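Local coordinates for protein glutathione S-transferase 1 (Ascaris suum, PDB 4Q5F) that conjugates reduced glutathione to a wide range of hydrophobic electrophiles and can also act as a glutathione peroxidase, at residues D22-E28 and R213-Y218; I33-V39 and L83-L89; F118-A122 and W179-I183; D169-D174 and Y196-R201. Residues are numbered along the deposited sequence.

Contact 1. Residues D22-E28 and R213-Y218; sequences DIRGLGE and RPKTPY. With GSH (glutathione), chain E.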
loop_
_atom_site.group_PDB
_atom_site.type_symbol
_atom_site.label_atom_id
_atom_site.label_comp_id
_atom_site.label_asym_id
_atom_site.label_seq_id
_atom_site.Cartn_x
_atom_site.Cartn_y
_atom_site.Cartn_z
ATOM N N ASP B 22 4.604 6.745 21.103
ATOM C CA ASP B 22 5.533 7.851 21.333
ATOM C C ASP B 22 6.505 8.025 20.175
ATOM O O ASP B 22 6.877 9.145 19.823
ATOM C CB ASP B 22 6.321 7.610 22.621
ATOM C CG ASP B 22 5.450 7.667 23.858
ATOM O OD1 ASP B 22 4.516 8.497 23.894
ATOM O OD2 ASP B 22 5.699 6.881 24.795
ATOM N N ILE B 23 6.913 6.905 19.592
ATOM C CA ILE B 23 7.891 6.897 18.510
ATOM C C ILE B 23 7.394 7.621 17.262
ATOM O O ILE B 23 6.211 7.936 17.138
ATOM C CB ILE B 23 8.255 5.457 18.118
ATOM C CG1 ILE B 23 6.984 4.626 17.919
ATOM C CG2 ILE B 23 9.127 4.827 19.187
ATOM C CD1 ILE B 23 7.173 3.410 17.047
ATOM N N ARG B 24 8.314 7.877 16.339
ATOM C CA ARG B 24 7.972 8.471 15.056
ATOM C C ARG B 24 7.264 7.429 14.191
ATOM O O ARG B 24 6.061 7.534 13.942
ATOM C CB ARG B 24 9.233 9.005 14.370
ATOM C CG ARG B 24 9.968 10.037 15.211
ATOM C CD ARG B 24 11.104 10.710 14.460
ATOM N NE ARG B 24 12.052 9.757 13.889
ATOM C CZ ARG B 24 12.941 9.065 14.596
ATOM N NH1 ARG B 24 13.002 9.201 15.914
ATOM N NH2 ARG B 24 13.763 8.226 13.985
ATOM N N GLY B 25 8.016 6.423 13.751
ATOM C CA GLY B 25 7.461 5.284 13.037
ATOM C C GLY B 25 6.491 5.632 11.923
ATOM O O GLY B 25 6.753 6.520 11.111
ATOM N N LEU B 26 5.362 4.930 11.890
ATOM C CA LEU B 26 4.339 5.155 10.873
ATOM C C LEU B 26 3.536 6.420 11.153
ATOM O O LEU B 26 3.015 7.051 10.233
ATOM C CB LEU B 26 3.384 3.959 10.806
ATOM C CG LEU B 26 3.966 2.617 10.360
ATOM C CD1 LEU B 26 2.919 1.525 10.507
ATOM C CD2 LEU B 26 4.469 2.688 8.927
ATOM N N GLY B 27 3.433 6.786 12.426
ATOM C CA GLY B 27 2.648 7.939 12.824
ATOM C C GLY B 27 3.246 9.251 12.352
ATOM O O GLY B 27 2.521 10.195 12.040
ATOM N N GLU B 28 4.574 9.304 12.297
ATOM C CA GLU B 28 5.294 10.533 11.969
ATOM C C GLU B 28 4.897 11.093 10.608
ATOM O O GLU B 28 4.916 12.306 10.398
ATOM C CB GLU B 28 6.802 10.280 11.989
ATOM C CG GLU B 28 7.653 11.540 11.901
ATOM C CD GLU B 28 7.444 12.472 13.082
ATOM O OE1 GLU B 28 7.034 11.991 14.160
ATOM O OE2 GLU B 28 7.689 13.687 12.930
ATOM N N ARG B 213 10.233 18.423 17.666
ATOM C CA ARG B 213 9.600 17.131 17.911
ATOM C C ARG B 213 10.417 16.309 18.905
ATOM O O ARG B 213 11.629 16.496 19.016
ATOM C CB ARG B 213 9.424 16.356 16.604
ATOM C CG ARG B 213 10.724 15.981 15.919
ATOM C CD ARG B 213 10.457 15.154 14.670
ATOM N NE ARG B 213 11.689 14.731 14.012
ATOM C CZ ARG B 213 11.735 13.994 12.906
ATOM N NH1 ARG B 213 10.615 13.589 12.322
ATOM N NH2 ARG B 213 12.905 13.661 12.382
ATOM N N PRO B 214 9.758 15.391 19.632
ATOM C CA PRO B 214 10.468 14.593 20.638
ATOM C C PRO B 214 11.557 13.716 20.036
ATOM O O PRO B 214 11.347 13.094 18.994
ATOM C CB PRO B 214 9.364 13.713 21.236
ATOM C CG PRO B 214 8.091 14.404 20.911
ATOM C CD PRO B 214 8.322 15.067 19.594
ATOM N N LYS B 215 12.708 13.671 20.697
ATOM C CA LYS B 215 13.790 12.785 20.296
ATOM C C LYS B 215 13.449 11.361 20.720
ATOM O O LYS B 215 13.347 11.068 21.911
ATOM C CB LYS B 215 15.104 13.226 20.938
ATOM C CG LYS B 215 15.515 14.652 20.594
ATOM N N THR B 216 13.261 10.489 19.736
ATOM C CA THR B 216 12.910 9.096 19.981
ATOM C C THR B 216 13.866 8.213 19.189
ATOM O O THR B 216 14.502 8.684 18.245
ATOM C CB THR B 216 11.454 8.817 19.567
ATOM O OG1 THR B 216 11.288 9.085 18.170
ATOM C CG2 THR B 216 10.499 9.691 20.364
ATOM N N PRO B 217 13.982 6.929 19.567
ATOM C CA PRO B 217 14.994 6.096 18.903
ATOM C C PRO B 217 14.675 5.816 17.436
ATOM O O PRO B 217 15.589 5.693 16.619
ATOM C CB PRO B 217 14.975 4.800 19.718
ATOM C CG PRO B 217 13.644 4.761 20.366
ATOM C CD PRO B 217 13.186 6.171 20.549
ATOM N N TYR B 218 13.391 5.725 17.110
ATOM C CA TYR B 218 12.965 5.452 15.743
ATOM C C TYR B 218 11.547 5.957 15.502
ATOM O O TYR B 218 10.897 6.468 16.412
ATOM C CB TYR B 218 13.049 3.953 15.449
ATOM C CG TYR B 218 12.421 3.079 16.512
ATOM C CD1 TYR B 218 13.153 2.669 17.618
ATOM C CD2 TYR B 218 11.103 2.656 16.406
ATOM C CE1 TYR B 218 12.592 1.866 18.589
ATOM C CE2 TYR B 218 10.531 1.851 17.375
ATOM C CZ TYR B 218 11.280 1.460 18.465
ATOM O OH TYR B 218 10.718 0.661 19.434
ATOM O OXT TYR B 218 11.020 5.875 14.393
HETATM N N1 GSH E . -0.407 -1.605 7.757
HETATM C CA1 GSH E . -0.521 -0.844 8.949
HETATM C C1 GSH E . -0.381 0.626 8.623
HETATM O O11 GSH E . -0.956 1.491 9.333
HETATM O O12 GSH E . 0.311 0.990 7.638
HETATM C CB1 GSH E . 0.570 -1.260 9.922
HETATM C CG1 GSH E . 0.319 -0.616 11.292
HETATM C CD1 GSH E . 1.214 -1.235 12.375
HETATM O OE1 GSH E . 1.870 -2.223 12.125
HETATM N N2 GSH E . 1.261 -0.631 13.686
HETATM C CA2 GSH E . 2.071 -1.167 14.739
HETATM C C2 GSH E . 1.181 -1.516 15.923
HETATM O O2 GSH E . 0.084 -0.993 16.033
HETATM C CB2 GSH E . 3.073 -0.143 15.199
HETATM S SG2 GSH E . 4.111 0.333 13.854
HETATM N N3 GSH E . 1.649 -2.451 16.922
HETATM C CA3 GSH E . 0.823 -2.792 18.052
HETATM C C3 GSH E . 0.024 -4.058 17.748
HETATM O O31 GSH E . -0.019 -4.507 16.575
HETATM O O32 GSH E . -0.589 -4.646 18.676
#
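Arg24, Tyr218 and Ile23 bury most of the surface here, and Arg24 and Ile23 gather round the C-terminal carboxylate and ring of Tyr218. The two carboxylate oxygens take consecutive amides: Arg24 N donates to Tyr218 O at 2.9 Å and Gly25 N to Tyr218 OXT at 3.1 Å. The Arg24 side chain reaches back along the tail, where NH1 donates to Thr216 O at 2.8 Å; its NH2 adds a long, charge-only salt bridge to Tyr218 OXT at 3.6 Å. Thus the C-terminal tail, having left helix 204-212, is tied to the loop between the first strand and first helix of the thioredoxin-like N-terminal domain, where Leu26 CD1 lies 3.5 Å from glutathione CG1. Ile23 covers the tyrosine ring, CG2 sitting 4.1 Å from the Tyr218 centroid in a CH-pi contact. At the root of the tail, Arg213 NH1 makes a salt bridge to Glu28 OE2 at 3.0 Å, an oxygen also hydrogen-bonded by Trp209.

Contact 2. Residues I33-V39 and L83-L89; sequences IFHQAGV and LGRQFGL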
loop_
_atom_site.group_PDB
_atom_site.type_symbol
_atom_site.label_atom_id
_atom_site.label_comp_id
_atom_site.label_asym_id
_atom_site.label_seq_id
_atom_site.Cartn_x
_atom_site.Cartn_y
_atom_site.Cartn_z
ATOM N N ILE B 33 2.758 15.765 7.690
ATOM C CA ILE B 33 1.796 16.299 6.734
ATOM C C ILE B 33 0.976 17.429 7.363
ATOM O O ILE B 33 0.659 18.414 6.696
ATOM C CB ILE B 33 0.875 15.188 6.186
ATOM C CG1 ILE B 33 1.700 14.172 5.393
ATOM C CG2 ILE B 33 -0.199 15.768 5.272
ATOM C CD1 ILE B 33 0.998 12.855 5.137
ATOM N N PHE B 34 0.633 17.288 8.641
ATOM C CA PHE B 34 -0.057 18.358 9.356
ATOM C C PHE B 34 0.818 19.604 9.433
ATOM O O PHE B 34 0.384 20.703 9.084
ATOM C CB PHE B 34 -0.415 17.934 10.782
ATOM C CG PHE B 34 -1.605 17.027 10.871
ATOM C CD1 PHE B 34 -2.847 17.442 10.419
ATOM C CD2 PHE B 34 -1.490 15.770 11.439
ATOM C CE1 PHE B 34 -3.947 16.611 10.511
ATOM C CE2 PHE B 34 -2.585 14.935 11.536
ATOM C CZ PHE B 34 -3.816 15.355 11.071
ATOM N N HIS B 35 2.050 19.425 9.892
ATOM C CA HIS B 35 2.940 20.552 10.144
ATOM C C HIS B 35 3.299 21.300 8.867
ATOM O O HIS B 35 3.437 22.521 8.882
ATOM C CB HIS B 35 4.197 20.087 10.877
ATOM C CG HIS B 35 3.992 19.906 12.348
ATOM N ND1 HIS B 35 3.793 18.670 12.929
ATOM C CD2 HIS B 35 3.933 20.807 13.354
ATOM C CE1 HIS B 35 3.633 18.820 14.230
ATOM N NE2 HIS B 35 3.713 20.107 14.516
ATOM N N GLN B 36 3.444 20.574 7.763
ATOM C CA GLN B 36 3.711 21.214 6.482
ATOM C C GLN B 36 2.560 22.142 6.126
ATOM O O GLN B 36 2.764 23.299 5.758
ATOM C CB GLN B 36 3.887 20.171 5.376
ATOM C CG GLN B 36 4.002 20.757 3.970
ATOM C CD GLN B 36 5.134 21.755 3.839
ATOM O OE1 GLN B 36 6.045 21.794 4.665
ATOM N NE2 GLN B 36 5.084 22.570 2.794
ATOM N N ALA B 37 1.346 21.620 6.249
ATOM C CA ALA B 37 0.142 22.356 5.892
ATOM C C ALA B 37 -0.209 23.418 6.933
ATOM O O ALA B 37 -1.044 24.287 6.686
ATOM C CB ALA B 37 -1.010 21.388 5.719
ATOM N N GLY B 38 0.427 23.344 8.098
ATOM C CA GLY B 38 0.158 24.282 9.172
ATOM C C GLY B 38 -1.225 24.075 9.761
ATOM O O GLY B 38 -1.850 25.016 10.250
ATOM N N VAL B 39 -1.706 22.836 9.705
ATOM C CA VAL B 39 -3.016 22.484 10.242
ATOM C C VAL B 39 -2.858 21.893 11.638
ATOM O O VAL B 39 -2.086 20.958 11.844
ATOM C CB VAL B 39 -3.744 21.476 9.321
ATOM C CG1 VAL B 39 -5.085 21.034 9.931
ATOM C CG2 VAL B 39 -3.922 22.078 7.924
ATOM N N LEU B 83 -5.051 13.044 4.293
ATOM C CA LEU B 83 -4.519 14.334 4.713
ATOM C C LEU B 83 -3.943 15.097 3.528
ATOM O O LEU B 83 -4.153 16.301 3.391
ATOM C CB LEU B 83 -3.434 14.138 5.774
ATOM C CG LEU B 83 -3.900 14.062 7.229
ATOM C CD1 LEU B 83 -5.174 13.258 7.369
ATOM C CD2 LEU B 83 -2.806 13.465 8.103
ATOM N N GLY B 84 -3.209 14.387 2.680
ATOM C CA GLY B 84 -2.568 14.995 1.531
ATOM C C GLY B 84 -3.557 15.674 0.608
ATOM O O GLY B 84 -3.340 16.807 0.177
ATOM N N ARG B 85 -4.648 14.978 0.307
ATOM C CA ARG B 85 -5.675 15.506 -0.580
ATOM C C ARG B 85 -6.429 16.660 0.068
ATOM O O ARG B 85 -6.763 17.641 -0.596
ATOM C CB ARG B 85 -6.641 14.391 -0.980
ATOM C CG ARG B 85 -6.046 13.436 -1.996
ATOM C CD ARG B 85 -6.742 12.088 -2.017
ATOM N NE ARG B 85 -8.067 12.153 -2.626
ATOM C CZ ARG B 85 -8.632 11.161 -3.312
ATOM N NH1 ARG B 85 -7.989 10.012 -3.494
ATOM N NH2 ARG B 85 -9.845 11.319 -3.827
ATOM N N GLN B 86 -6.688 16.542 1.365
ATOM C CA GLN B 86 -7.359 17.601 2.109
ATOM C C GLN B 86 -6.548 18.892 2.096
ATOM O O GLN B 86 -7.118 19.984 2.089
ATOM C CB GLN B 86 -7.599 17.167 3.559
ATOM C CG GLN B 86 -8.739 16.177 3.737
ATOM C CD GLN B 86 -10.084 16.760 3.358
ATOM O OE1 GLN B 86 -10.380 17.917 3.657
ATOM N NE2 GLN B 86 -10.908 15.961 2.690
ATOM N N PHE B 87 -5.222 18.764 2.087
ATOM C CA PHE B 87 -4.336 19.918 2.242
ATOM C C PHE B 87 -3.650 20.334 0.940
ATOM O O PHE B 87 -2.731 21.153 0.953
ATOM C CB PHE B 87 -3.265 19.630 3.300
ATOM C CG PHE B 87 -3.816 19.227 4.643
ATOM C CD1 PHE B 87 -5.142 19.462 4.975
ATOM C CD2 PHE B 87 -2.997 18.618 5.580
ATOM C CE1 PHE B 87 -5.639 19.090 6.211
ATOM C CE2 PHE B 87 -3.490 18.245 6.816
ATOM C CZ PHE B 87 -4.812 18.481 7.132
ATOM N N GLY B 88 -4.088 19.771 -0.182
ATOM C CA GLY B 88 -3.510 20.110 -1.470
ATOM C C GLY B 88 -2.044 19.730 -1.585
ATOM O O GLY B 88 -1.260 20.439 -2.215
ATOM N N LEU B 89 -1.678 18.609 -0.969
ATOM C CA LEU B 89 -0.315 18.085 -1.031
ATOM C C LEU B 89 -0.314 16.704 -1.678
ATOM O O LEU B 89 0.482 15.838 -1.315
ATOM C CB LEU B 89 0.284 17.995 0.376
ATOM C CG LEU B 89 0.559 19.318 1.089
ATOM C CD1 LEU B 89 0.852 19.075 2.559
ATOM C CD2 LEU B 89 1.721 20.039 0.425
#
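The residue that does most of the work, Phe87, is the first to leave helical geometry after helix 76-86, so a helix end rather than a helix face supplies the main wedge. Its ring enters beside the end of helix 27-37. Val39 CG2 lies over one face, 3.8 Å from the Phe87 centroid in a CH-pi contact, while Ala37 CB approaches Phe87 CD2 to 3.4 Å. Val39 is placed there by a Schellman motif with Gly38 at C-prime, in which Val39 N bonds Phe34 O at 3.1 Å. These two helices belong to the thioredoxin-like N-terminal domain, and Phe34 and Leu83 both also pack on Leu66 of the sheet strand 65-68. Leu83 CD2 also sits over the Phe34 ring, 4.0 Å from its centroid. Ile33 CG2 fills the gap to Leu83 CB at 3.7 Å, and Ile33 also touches Trp167 and Leu170 of the C-terminal domain. Leu89 adds CD1, 3.8 Å from Gln36 CG.

Contact 3. Residues F118-A122 and W179-I183; sequences FRVLA and WESLI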
loop_
_atom_site.group_PDB
_atom_site.type_symbol
_atom_site.label_atom_id
_atom_site.label_comp_id
_atom_site.label_asym_id
_atom_site.label_seq_id
_atom_site.Cartn_x
_atom_site.Cartn_y
_atom_site.Cartn_z
ATOM N N PHE B 118 14.473 -4.654 11.272
ATOM C CA PHE B 118 14.777 -3.411 11.970
ATOM C C PHE B 118 15.324 -3.640 13.378
ATOM O O PHE B 118 16.302 -3.010 13.785
ATOM C CB PHE B 118 13.526 -2.538 12.061
ATOM C CG PHE B 118 13.599 -1.502 13.141
ATOM C CD1 PHE B 118 14.336 -0.345 12.959
ATOM C CD2 PHE B 118 12.940 -1.689 14.345
ATOM C CE1 PHE B 118 14.411 0.605 13.955
ATOM C CE2 PHE B 118 13.015 -0.742 15.341
ATOM C CZ PHE B 118 13.750 0.405 15.145
ATOM N N ARG B 119 14.686 -4.538 14.119
ATOM C CA ARG B 119 14.999 -4.718 15.532
ATOM C C ARG B 119 16.348 -5.392 15.757
ATOM O O ARG B 119 17.067 -5.049 16.696
ATOM C CB ARG B 119 13.884 -5.501 16.224
ATOM C CG ARG B 119 12.599 -4.704 16.373
ATOM C CD ARG B 119 11.441 -5.563 16.847
ATOM N NE ARG B 119 11.725 -6.227 18.117
ATOM C CZ ARG B 119 11.762 -5.610 19.293
ATOM N NH1 ARG B 119 11.550 -4.303 19.372
ATOM N NH2 ARG B 119 12.024 -6.299 20.396
ATOM N N VAL B 120 16.692 -6.350 14.904
ATOM C CA VAL B 120 18.013 -6.963 14.956
ATOM C C VAL B 120 19.061 -5.893 14.662
ATOM O O VAL B 120 20.137 -5.882 15.259
ATOM C CB VAL B 120 18.138 -8.132 13.948
ATOM C CG1 VAL B 120 19.565 -8.677 13.892
ATOM C CG2 VAL B 120 17.167 -9.247 14.310
ATOM N N LEU B 121 18.731 -4.983 13.753
ATOM C CA LEU B 121 19.651 -3.916 13.374
ATOM C C LEU B 121 19.716 -2.824 14.434
ATOM O O LEU B 121 20.765 -2.215 14.637
ATOM C CB LEU B 121 19.249 -3.321 12.023
ATOM C CG LEU B 121 19.540 -4.199 10.804
ATOM C CD1 LEU B 121 18.953 -3.573 9.550
ATOM C CD2 LEU B 121 21.039 -4.423 10.633
ATOM N N ALA B 122 18.598 -2.576 15.110
ATOM C CA ALA B 122 18.571 -1.604 16.196
ATOM C C ALA B 122 19.193 -2.198 17.458
ATOM O O ALA B 122 19.545 -1.472 18.388
ATOM C CB ALA B 122 17.150 -1.152 16.469
ATOM N N TRP B 179 16.512 5.807 8.536
ATOM C CA TRP B 179 17.218 4.579 8.191
ATOM C C TRP B 179 18.705 4.828 7.985
ATOM O O TRP B 179 19.522 3.921 8.139
ATOM C CB TRP B 179 16.615 3.944 6.938
ATOM C CG TRP B 179 15.469 3.046 7.244
ATOM C CD1 TRP B 179 14.144 3.313 7.064
ATOM C CD2 TRP B 179 15.541 1.732 7.808
ATOM N NE1 TRP B 179 13.387 2.244 7.474
ATOM C CE2 TRP B 179 14.222 1.259 7.934
ATOM C CE3 TRP B 179 16.596 0.909 8.213
ATOM C CZ2 TRP B 179 13.927 -0.001 8.451
ATOM C CZ3 TRP B 179 16.302 -0.341 8.725
ATOM C CH2 TRP B 179 14.979 -0.785 8.840
ATOM N N GLU B 180 19.050 6.062 7.635
ATOM C CA GLU B 180 20.445 6.446 7.467
ATOM C C GLU B 180 21.194 6.310 8.792
ATOM O O GLU B 180 22.419 6.197 8.815
ATOM C CB GLU B 180 20.539 7.886 6.959
ATOM C CG GLU B 180 21.885 8.245 6.352
ATOM C CD GLU B 180 21.961 9.692 5.904
ATOM O OE1 GLU B 180 20.902 10.345 5.805
ATOM O OE2 GLU B 180 23.085 10.176 5.651
ATOM N N SER B 181 20.443 6.311 9.891
ATOM C CA SER B 181 21.020 6.219 11.228
ATOM C C SER B 181 21.248 4.771 11.656
ATOM O O SER B 181 22.091 4.496 12.509
ATOM C CB SER B 181 20.106 6.917 12.237
ATOM O OG SER B 181 19.734 8.207 11.781
ATOM N N LEU B 182 20.496 3.848 11.062
ATOM C CA LEU B 182 20.609 2.427 11.385
ATOM C C LEU B 182 21.640 1.734 10.506
ATOM O O LEU B 182 22.192 0.697 10.875
ATOM C CB LEU B 182 19.262 1.732 11.189
ATOM C CG LEU B 182 18.204 1.923 12.271
ATOM C CD1 LEU B 182 16.822 1.882 11.648
ATOM C CD2 LEU B 182 18.342 0.849 13.340
ATOM N N ILE B 183 21.885 2.315 9.337
ATOM C CA ILE B 183 22.705 1.692 8.307
ATOM C C ILE B 183 23.742 2.696 7.816
ATOM O O ILE B 183 23.391 3.677 7.164
ATOM C CB ILE B 183 21.818 1.220 7.136
ATOM C CG1 ILE B 183 20.932 0.060 7.594
ATOM C CG2 ILE B 183 22.661 0.780 5.943
ATOM C CD1 ILE B 183 19.714 -0.168 6.731
#
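Leu182, near the end of helix 167-182, is the residue to look at first, because its side chain points at the short helix 118-122 and buries the most surface. Its chi1 is m, but chi2, at 149°, falls between wells. Both methyls lie near Phe118 CE1, CD1 of Leu182 at 3.6 Å and CD2 at 4.0 Å, and CD2 of Leu182 also rests 3.9 Å from Ala122 CB. Phe118 has its CA-to-CB bond sideways to the other segment, which sets its CB 3.9 Å from Trp179 CH2; chi1 t with chi2 at 78° then turns a ring edge to Leu182. The same Phe118 ring meets Tyr218 of the C-terminal tail edge-to-face.

Trp179, with chi1 at -87° (m), carries its six-membered ring across to the short helix, while the indole also packs on Met111 and Leu114 of helix 94-114. Leu121, in the mt rotamer, points at the contact and brings CD1 to 4.3 Å from Trp179 CZ3, at the indole edge; beyond it lie Val132 and Leu133 of helix 129-155. So four helices of the all-helical GST C-terminal domain converge here. No hydrogen bond or salt bridge joins the two segments: what holds them is apolar shape-fitting alone, so the contact depends on how these side chains nest and on excluding water.

Contact 4. Residues D169-D174 and Y196-R201; sequences DLVITD and YIEHVR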
loop_
_atom_site.group_PDB
_atom_site.type_symbol
_atom_site.label_atom_id
_atom_site.label_comp_id
_atom_site.label_asym_id
_atom_site.label_seq_id
_atom_site.Cartn_x
_atom_site.Cartn_y
_atom_site.Cartn_z
ATOM N N ASP B 169 6.570 12.835 -0.551
ATOM C CA ASP B 169 7.887 13.418 -0.321
ATOM C C ASP B 169 8.192 13.506 1.170
ATOM O O ASP B 169 9.287 13.161 1.612
ATOM C CB ASP B 169 7.972 14.812 -0.945
ATOM C CG ASP B 169 7.831 14.788 -2.456
ATOM O OD1 ASP B 169 8.529 13.983 -3.109
ATOM O OD2 ASP B 169 7.020 15.575 -2.991
ATOM N N LEU B 170 7.213 13.972 1.941
ATOM C CA LEU B 170 7.392 14.174 3.374
ATOM C C LEU B 170 7.675 12.866 4.111
ATOM O O LEU B 170 8.570 12.798 4.955
ATOM C CB LEU B 170 6.149 14.840 3.969
ATOM C CG LEU B 170 5.771 16.206 3.388
ATOM C CD1 LEU B 170 4.449 16.684 3.969
ATOM C CD2 LEU B 170 6.868 17.228 3.642
ATOM N N VAL B 171 6.907 11.829 3.792
ATOM C CA VAL B 171 7.025 10.551 4.485
ATOM C C VAL B 171 8.282 9.799 4.062
ATOM O O VAL B 171 8.983 9.227 4.897
ATOM C CB VAL B 171 5.789 9.660 4.233
ATOM C CG1 VAL B 171 5.933 8.312 4.938
ATOM C CG2 VAL B 171 4.526 10.365 4.702
ATOM N N ILE B 172 8.555 9.795 2.760
ATOM C CA ILE B 172 9.702 9.077 2.217
ATOM C C ILE B 172 11.009 9.608 2.799
ATOM O O ILE B 172 11.806 8.848 3.346
ATOM C CB ILE B 172 9.736 9.167 0.671
ATOM C CG1 ILE B 172 8.633 8.292 0.074
ATOM C CG2 ILE B 172 11.094 8.723 0.114
ATOM C CD1 ILE B 172 8.395 8.509 -1.408
ATOM N N THR B 173 11.220 10.914 2.680
ATOM C CA THR B 173 12.473 11.528 3.100
ATOM C C THR B 173 12.722 11.387 4.601
ATOM O O THR B 173 13.865 11.243 5.033
ATOM C CB THR B 173 12.515 13.017 2.727
ATOM O OG1 THR B 173 11.365 13.680 3.263
ATOM C CG2 THR B 173 12.540 13.180 1.216
ATOM N N ASP B 174 11.659 11.429 5.396
ATOM C CA ASP B 174 11.799 11.275 6.840
ATOM C C ASP B 174 12.248 9.860 7.175
ATOM O O ASP B 174 13.139 9.660 8.001
ATOM C CB ASP B 174 10.483 11.580 7.556
ATOM C CG ASP B 174 10.611 11.501 9.066
ATOM O OD1 ASP B 174 11.209 12.422 9.662
ATOM O OD2 ASP B 174 10.111 10.521 9.656
ATOM N N TYR B 196 17.735 15.574 -2.292
ATOM C CA TYR B 196 16.283 15.476 -2.190
ATOM C C TYR B 196 15.819 15.448 -0.735
ATOM O O TYR B 196 14.855 16.120 -0.368
ATOM C CB TYR B 196 15.831 14.219 -2.934
ATOM C CG TYR B 196 14.410 13.768 -2.691
ATOM C CD1 TYR B 196 13.334 14.605 -2.951
ATOM C CD2 TYR B 196 14.146 12.481 -2.240
ATOM C CE1 TYR B 196 12.035 14.179 -2.744
ATOM C CE2 TYR B 196 12.854 12.048 -2.031
ATOM C CZ TYR B 196 11.804 12.900 -2.286
ATOM O OH TYR B 196 10.517 12.465 -2.081
ATOM N N ILE B 197 16.517 14.676 0.088
ATOM C CA ILE B 197 16.207 14.588 1.511
ATOM C C ILE B 197 16.587 15.882 2.227
ATOM O O ILE B 197 15.875 16.330 3.123
ATOM C CB ILE B 197 16.931 13.389 2.162
ATOM C CG1 ILE B 197 16.407 12.081 1.568
ATOM C CG2 ILE B 197 16.731 13.375 3.677
ATOM C CD1 ILE B 197 17.285 10.880 1.846
ATOM N N GLU B 198 17.707 16.478 1.829
ATOM C CA GLU B 198 18.157 17.734 2.420
ATOM C C GLU B 198 17.143 18.838 2.140
ATOM O O GLU B 198 16.811 19.632 3.018
ATOM C CB GLU B 198 19.518 18.134 1.845
ATOM C CG GLU B 198 20.184 19.293 2.571
ATOM C CD GLU B 198 21.331 19.896 1.779
ATOM O OE1 GLU B 198 21.062 20.590 0.774
ATOM O OE2 GLU B 198 22.502 19.671 2.154
ATOM N N HIS B 199 16.652 18.872 0.903
ATOM C CA HIS B 199 15.718 19.903 0.463
ATOM C C HIS B 199 14.414 19.875 1.258
ATOM O O HIS B 199 14.052 20.859 1.901
ATOM C CB HIS B 199 15.418 19.729 -1.028
ATOM C CG HIS B 199 14.498 20.771 -1.591
ATOM N ND1 HIS B 199 14.891 21.662 -2.560
ATOM C CD2 HIS B 199 13.201 21.055 -1.316
ATOM C CE1 HIS B 199 13.877 22.457 -2.863
ATOM N NE2 HIS B 199 12.843 22.110 -2.122
ATOM N N VAL B 200 13.710 18.747 1.197
ATOM C CA VAL B 200 12.407 18.601 1.841
ATOM C C VAL B 200 12.476 18.957 3.324
ATOM O O VAL B 200 11.587 19.621 3.853
ATOM C CB VAL B 200 11.873 17.154 1.686
ATOM C CG1 VAL B 200 10.539 16.959 2.442
ATOM C CG2 VAL B 200 11.739 16.796 0.202
ATOM N N ARG B 201 13.540 18.523 3.989
ATOM C CA ARG B 201 13.669 18.724 5.426
ATOM C C ARG B 201 14.167 20.127 5.768
ATOM O O ARG B 201 14.208 20.508 6.940
ATOM C CB ARG B 201 14.579 17.650 6.022
ATOM C CG ARG B 201 13.909 16.284 6.068
ATOM C CD ARG B 201 14.906 15.142 6.114
ATOM N NE ARG B 201 15.646 15.091 7.371
ATOM C CZ ARG B 201 15.167 14.584 8.503
ATOM N NH1 ARG B 201 13.935 14.092 8.552
ATOM N NH2 ARG B 201 15.919 14.577 9.595
HETATM O O HOH W 1 13.828 11.644 10.319
#
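This is a buried helix-helix contact inside the all-helical GST C-terminal domain, joining helix 167-182, which runs through its interior, to helix 191-201. The two short segments cross at -123°, with axes 9.4 Å apart at closest approach, and Thr173 is the pivot: its CA and that of Ile197 are the nearest pair, 5.1 Å apart. Thr173 has chi1 p, which lets OG1 donate to its own helix at Asp169 O, 2.7 Å away, and so satisfies the hydroxyl where it faces Val200. Its methyl, CG2, covers one face of the Tyr196 ring, 3.8 Å from the centroid, in a CH-pi contact. Val200 CG1 continues the apolar patch, 3.9 Å from Leu170 CD2, and Leu170 in turn packs on Ile33 of the N-terminal domain.

Polar links lie at both ends. At one, Tyr196 OH donates to Asp169 OD1 at 2.7 Å, while Asp169 OD2 accepts from Thr166 N just before the helix, one half of the N-capping box that GSTs probably share at the start of this helix. At the other, Asp174, whose stronger partner is Arg213, also forms a salt bridge to Arg201, OD1 to NH1, at 3.4 Å. One water sits over this pair, donating to Asp174 OD1 at 2.8 Å and Asp174 O at 3.1 Å, and weakly accepting from Arg201 NH1 at 3.0 Å.

How the contacts relate
Contact 4 is buried; contacts 2 and 3 are partly buried, on opposite sides of the chain's centre, their centres about 29 Å apart, and contact 1 lies at the surface. Chemistry follows place: contact 1 relies mainly on charges and hydrogen bonds, with Ile23 packed on Tyr218, contacts 2 and 3 on apolar side chains, and contact 4 joins an apolar middle to polar ends. Helix 27-37 serves contacts 1 and 2, helix 167-182 contacts 3 and 4. Contact 1 meets contact 4 through the salt bridge of Arg213 NH1 to Asp174 OD1, 3.0 Å, and contact 3 through Tyr218 and Phe118. Gln36 CB and Leu170 CD1, 3.8 Å apart, join contacts 2 and 4 across the domain boundary.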